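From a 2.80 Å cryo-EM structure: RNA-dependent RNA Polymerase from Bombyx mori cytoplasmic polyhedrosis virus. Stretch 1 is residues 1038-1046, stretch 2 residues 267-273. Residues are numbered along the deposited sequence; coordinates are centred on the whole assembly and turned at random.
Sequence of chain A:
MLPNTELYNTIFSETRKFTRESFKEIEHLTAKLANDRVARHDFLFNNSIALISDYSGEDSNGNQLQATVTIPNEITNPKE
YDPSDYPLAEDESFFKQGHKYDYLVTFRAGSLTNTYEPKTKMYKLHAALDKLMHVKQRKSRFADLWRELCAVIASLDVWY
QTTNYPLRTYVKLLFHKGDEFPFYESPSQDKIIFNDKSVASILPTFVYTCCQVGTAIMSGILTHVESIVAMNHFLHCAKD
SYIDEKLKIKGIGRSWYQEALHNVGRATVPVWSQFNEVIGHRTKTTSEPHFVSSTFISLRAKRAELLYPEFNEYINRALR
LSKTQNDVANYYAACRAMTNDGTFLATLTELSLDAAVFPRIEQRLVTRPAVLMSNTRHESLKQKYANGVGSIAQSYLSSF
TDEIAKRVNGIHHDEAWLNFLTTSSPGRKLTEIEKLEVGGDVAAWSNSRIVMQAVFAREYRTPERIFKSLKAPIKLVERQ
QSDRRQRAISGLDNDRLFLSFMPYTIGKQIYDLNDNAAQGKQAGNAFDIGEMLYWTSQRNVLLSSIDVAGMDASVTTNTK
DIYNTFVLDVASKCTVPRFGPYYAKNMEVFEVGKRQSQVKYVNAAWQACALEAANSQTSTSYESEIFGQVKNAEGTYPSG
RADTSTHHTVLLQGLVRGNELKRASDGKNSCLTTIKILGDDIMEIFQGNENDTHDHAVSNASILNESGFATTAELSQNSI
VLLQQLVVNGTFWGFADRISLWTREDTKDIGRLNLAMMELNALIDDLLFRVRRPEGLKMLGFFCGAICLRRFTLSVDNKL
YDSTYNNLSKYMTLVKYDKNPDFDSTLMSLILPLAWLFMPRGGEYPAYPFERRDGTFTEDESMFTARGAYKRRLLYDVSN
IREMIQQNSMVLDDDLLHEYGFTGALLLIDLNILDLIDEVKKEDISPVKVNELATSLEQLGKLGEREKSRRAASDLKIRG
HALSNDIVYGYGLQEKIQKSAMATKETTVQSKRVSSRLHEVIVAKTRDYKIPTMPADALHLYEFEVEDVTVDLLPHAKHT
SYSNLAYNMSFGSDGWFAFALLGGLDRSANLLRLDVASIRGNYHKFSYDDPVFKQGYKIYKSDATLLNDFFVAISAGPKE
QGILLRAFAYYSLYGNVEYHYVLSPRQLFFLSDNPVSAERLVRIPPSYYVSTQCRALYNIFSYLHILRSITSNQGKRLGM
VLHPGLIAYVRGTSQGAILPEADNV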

# COMPACT_ATOMS: atom_id res chain seq x y z
N LYS A 1038 -6.17 -20.80 38.71
CA LYS A 1038 -7.04 -20.09 39.62
C LYS A 1038 -7.11 -18.61 39.29
O LYS A 1038 -8.11 -17.96 39.60
CB LYS A 1038 -6.57 -20.33 41.05
CG LYS A 1038 -7.61 -20.08 42.13
CD LYS A 1038 -7.48 -18.73 42.78
CE LYS A 1038 -8.42 -18.62 43.96
NZ LYS A 1038 -9.84 -18.69 43.54
N HIS A 1039 -6.08 -18.07 38.64
CA HIS A 1039 -6.07 -16.65 38.35
C HIS A 1039 -6.89 -16.31 37.11
O HIS A 1039 -7.24 -15.14 36.92
CB HIS A 1039 -4.64 -16.14 38.16
CG HIS A 1039 -3.74 -16.44 39.32
ND1 HIS A 1039 -4.02 -16.03 40.60
CD2 HIS A 1039 -2.54 -17.05 39.38
CE1 HIS A 1039 -3.06 -16.42 41.41
NE2 HIS A 1039 -2.14 -17.04 40.69
N THR A 1040 -7.21 -17.29 36.28
CA THR A 1040 -8.01 -17.09 35.08
C THR A 1040 -9.43 -17.60 35.23
O THR A 1040 -10.21 -17.50 34.29
CB THR A 1040 -7.35 -17.78 33.89
OG1 THR A 1040 -7.29 -19.19 34.12
CG2 THR A 1040 -5.95 -17.26 33.69
N SER A 1041 -9.79 -18.13 36.40
CA SER A 1041 -11.16 -18.57 36.64
C SER A 1041 -12.11 -17.41 36.88
O SER A 1041 -13.33 -17.59 36.81
CB SER A 1041 -11.19 -19.53 37.83
OG SER A 1041 -10.78 -18.86 39.01
N TYR A 1042 -11.58 -16.24 37.19
CA TYR A 1042 -12.35 -15.00 37.25
C TYR A 1042 -12.02 -14.21 36.00
O TYR A 1042 -10.84 -13.98 35.71
CB TYR A 1042 -11.95 -14.18 38.47
CG TYR A 1042 -12.02 -14.89 39.80
CD1 TYR A 1042 -13.21 -15.00 40.49
CD2 TYR A 1042 -10.87 -15.43 40.38
CE1 TYR A 1042 -13.27 -15.64 41.71
CE2 TYR A 1042 -10.92 -16.07 41.60
CZ TYR A 1042 -12.12 -16.17 42.26
OH TYR A 1042 -12.17 -16.81 43.47
N SER A 1043 -13.06 -13.79 35.26
CA SER A 1043 -12.94 -12.90 34.10
C SER A 1043 -12.02 -13.44 33.02
O SER A 1043 -10.87 -13.02 32.93
CB SER A 1043 -12.47 -11.50 34.52
OG SER A 1043 -13.48 -10.82 35.23
N ASN A 1044 -12.50 -14.45 32.29
CA ASN A 1044 -11.73 -15.15 31.27
C ASN A 1044 -11.07 -14.22 30.26
O ASN A 1044 -11.64 -13.20 29.87
CB ASN A 1044 -12.62 -16.15 30.53
CG ASN A 1044 -13.86 -15.51 29.93
OD1 ASN A 1044 -14.16 -14.35 30.16
ND2 ASN A 1044 -14.57 -16.27 29.11
N LEU A 1045 -9.85 -14.56 29.86
CA LEU A 1045 -9.06 -13.69 29.01
C LEU A 1045 -9.22 -13.99 27.53
O LEU A 1045 -8.44 -13.49 26.72
CB LEU A 1045 -7.59 -13.76 29.45
CG LEU A 1045 -6.89 -15.08 29.73
CD1 LEU A 1045 -6.27 -15.66 28.50
CD2 LEU A 1045 -5.83 -14.87 30.78
N ALA A 1046 -10.24 -14.76 27.16
CA ALA A 1046 -10.71 -14.90 25.79
C ALA A 1046 -12.16 -15.35 25.85
O ALA A 1046 -12.63 -15.84 26.89
CB ALA A 1046 -9.87 -15.87 24.97
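Stretch 2 (267-273) ATVPVWS

Stretch 2 is extended: residues 267 to 272 belong to a β-strand that begins earlier in the chain, and Ser-273 follows as loop. Stretch 1 forms no regular helix or strand. Its backbone stays compact from Lys-1038 to Ser-1041, straightens at Tyr-1042, and at Ser-1043 adopts positive phi and psi values (58°/73°), a left-handed conformation, unusual for a serine. No hydrogen bond joins the two backbones. They come close at three places. The CA of Tyr-1042 lies 6.1 Å from the CA of Thr-268, and the CA of Ser-1043 lies 5.7 Å from the CA of Val-269, so two adjacent residues of stretch 1 lie over two adjacent residues of the strand. The chain is already close to the strand at His-1039, whose CA is 5.8 Å from the CA of Pro-270. Residues that touch are at least 769 positions apart in the sequence, and the contact buries 353 Å² in all.

The polar anchor is Ser-1043. Its CB points toward the strand, and its OG donates a hydrogen bond to the O of Thr-268 at 3.1 Å. A short hydroxyl side chain suits this buried place, since it satisfies a strand carbonyl while letting the backbones come close. Tyr-1042 approaches the same carbonyl, its CB 3.4 Å from the O of Thr-268. The CB of Thr-268 points sideways, and this compact side chain fits beside the start of the tyrosine ring, its OG1 3.7 Å from the CG of Tyr-1042. The ring then leads away from the strand, and its OH accepts a hydrogen bond from the NZ of Lys-1038 at 3.0 Å, within stretch 1.

Pro-270 has the largest covered area of any residue here. Lacking an amide hydrogen, it offers backbone oxygens no conventional hydrogen bond, but its compact ring packs among them: its CB is 3.8 Å from the O of His-1039, and its CD is 3.8 Å from the O of Ser-1043. Val-269, by contrast, points its CB away, as alternation along a strand allows, and contributes little.

Farther along, the contact becomes apolar. Leu-1045 points toward the strand, and its CD2 meets the CZ2 of Trp-272 at 3.9 Å. The CA-to-CB bond of Trp-272 points sideways, but the long indole brings its end nearer. Its NE1 is hydrogen-bonded elsewhere in the structure, and the apolar carbons around CZ2 suit a leucine methyl.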

# COMPACT_ATOMS: atom_id res chain seq x y z
N ALA A 267 -14.47 -5.55 39.46
CA ALA A 267 -14.11 -6.69 38.64
C ALA A 267 -12.89 -7.35 39.24
O ALA A 267 -11.95 -6.68 39.66
CB ALA A 267 -13.84 -6.28 37.19
N THR A 268 -12.91 -8.68 39.28
CA THR A 268 -11.76 -9.47 39.68
C THR A 268 -11.07 -9.97 38.41
O THR A 268 -11.58 -10.85 37.71
CB THR A 268 -12.17 -10.57 40.66
OG1 THR A 268 -11.09 -11.49 40.86
CG2 THR A 268 -13.46 -11.28 40.26
N VAL A 269 -9.92 -9.38 38.10
CA VAL A 269 -9.28 -9.48 36.79
C VAL A 269 -7.93 -10.16 37.01
O VAL A 269 -7.41 -10.15 38.13
CB VAL A 269 -9.13 -8.10 36.12
CG1 VAL A 269 -10.47 -7.43 36.02
CG2 VAL A 269 -8.17 -7.22 36.91
N PRO A 270 -7.35 -10.77 35.97
CA PRO A 270 -6.00 -11.32 36.12
C PRO A 270 -4.94 -10.22 36.07
O PRO A 270 -5.19 -9.09 35.66
CB PRO A 270 -5.87 -12.27 34.93
CG PRO A 270 -6.81 -11.77 33.94
CD PRO A 270 -7.97 -11.22 34.71
N VAL A 271 -3.74 -10.58 36.51
CA VAL A 271 -2.61 -9.66 36.59
C VAL A 271 -1.46 -10.24 35.79
O VAL A 271 -1.05 -11.38 36.01
CB VAL A 271 -2.18 -9.41 38.05
CG1 VAL A 271 -0.90 -8.62 38.11
CG2 VAL A 271 -3.27 -8.69 38.80
N TRP A 272 -0.92 -9.44 34.87
CA TRP A 272 0.15 -9.87 33.99
C TRP A 272 1.49 -9.32 34.42
O TRP A 272 1.61 -8.16 34.82
CB TRP A 272 -0.15 -9.43 32.56
CG TRP A 272 -1.24 -10.21 31.92
CD1 TRP A 272 -2.57 -9.94 31.98
CD2 TRP A 272 -1.09 -11.36 31.09
NE1 TRP A 272 -3.27 -10.87 31.26
CE2 TRP A 272 -2.38 -11.75 30.70
CE3 TRP A 272 0.00 -12.10 30.63
CZ2 TRP A 272 -2.61 -12.85 29.88
CZ3 TRP A 272 -0.23 -13.19 29.83
CH2 TRP A 272 -1.52 -13.55 29.45
N SER A 273 2.51 -10.16 34.32
CA SER A 273 3.89 -9.79 34.58
C SER A 273 4.47 -9.00 33.41
O SER A 273 3.84 -8.82 32.37
CB SER A 273 4.73 -11.03 34.83
OG SER A 273 6.10 -10.71 34.90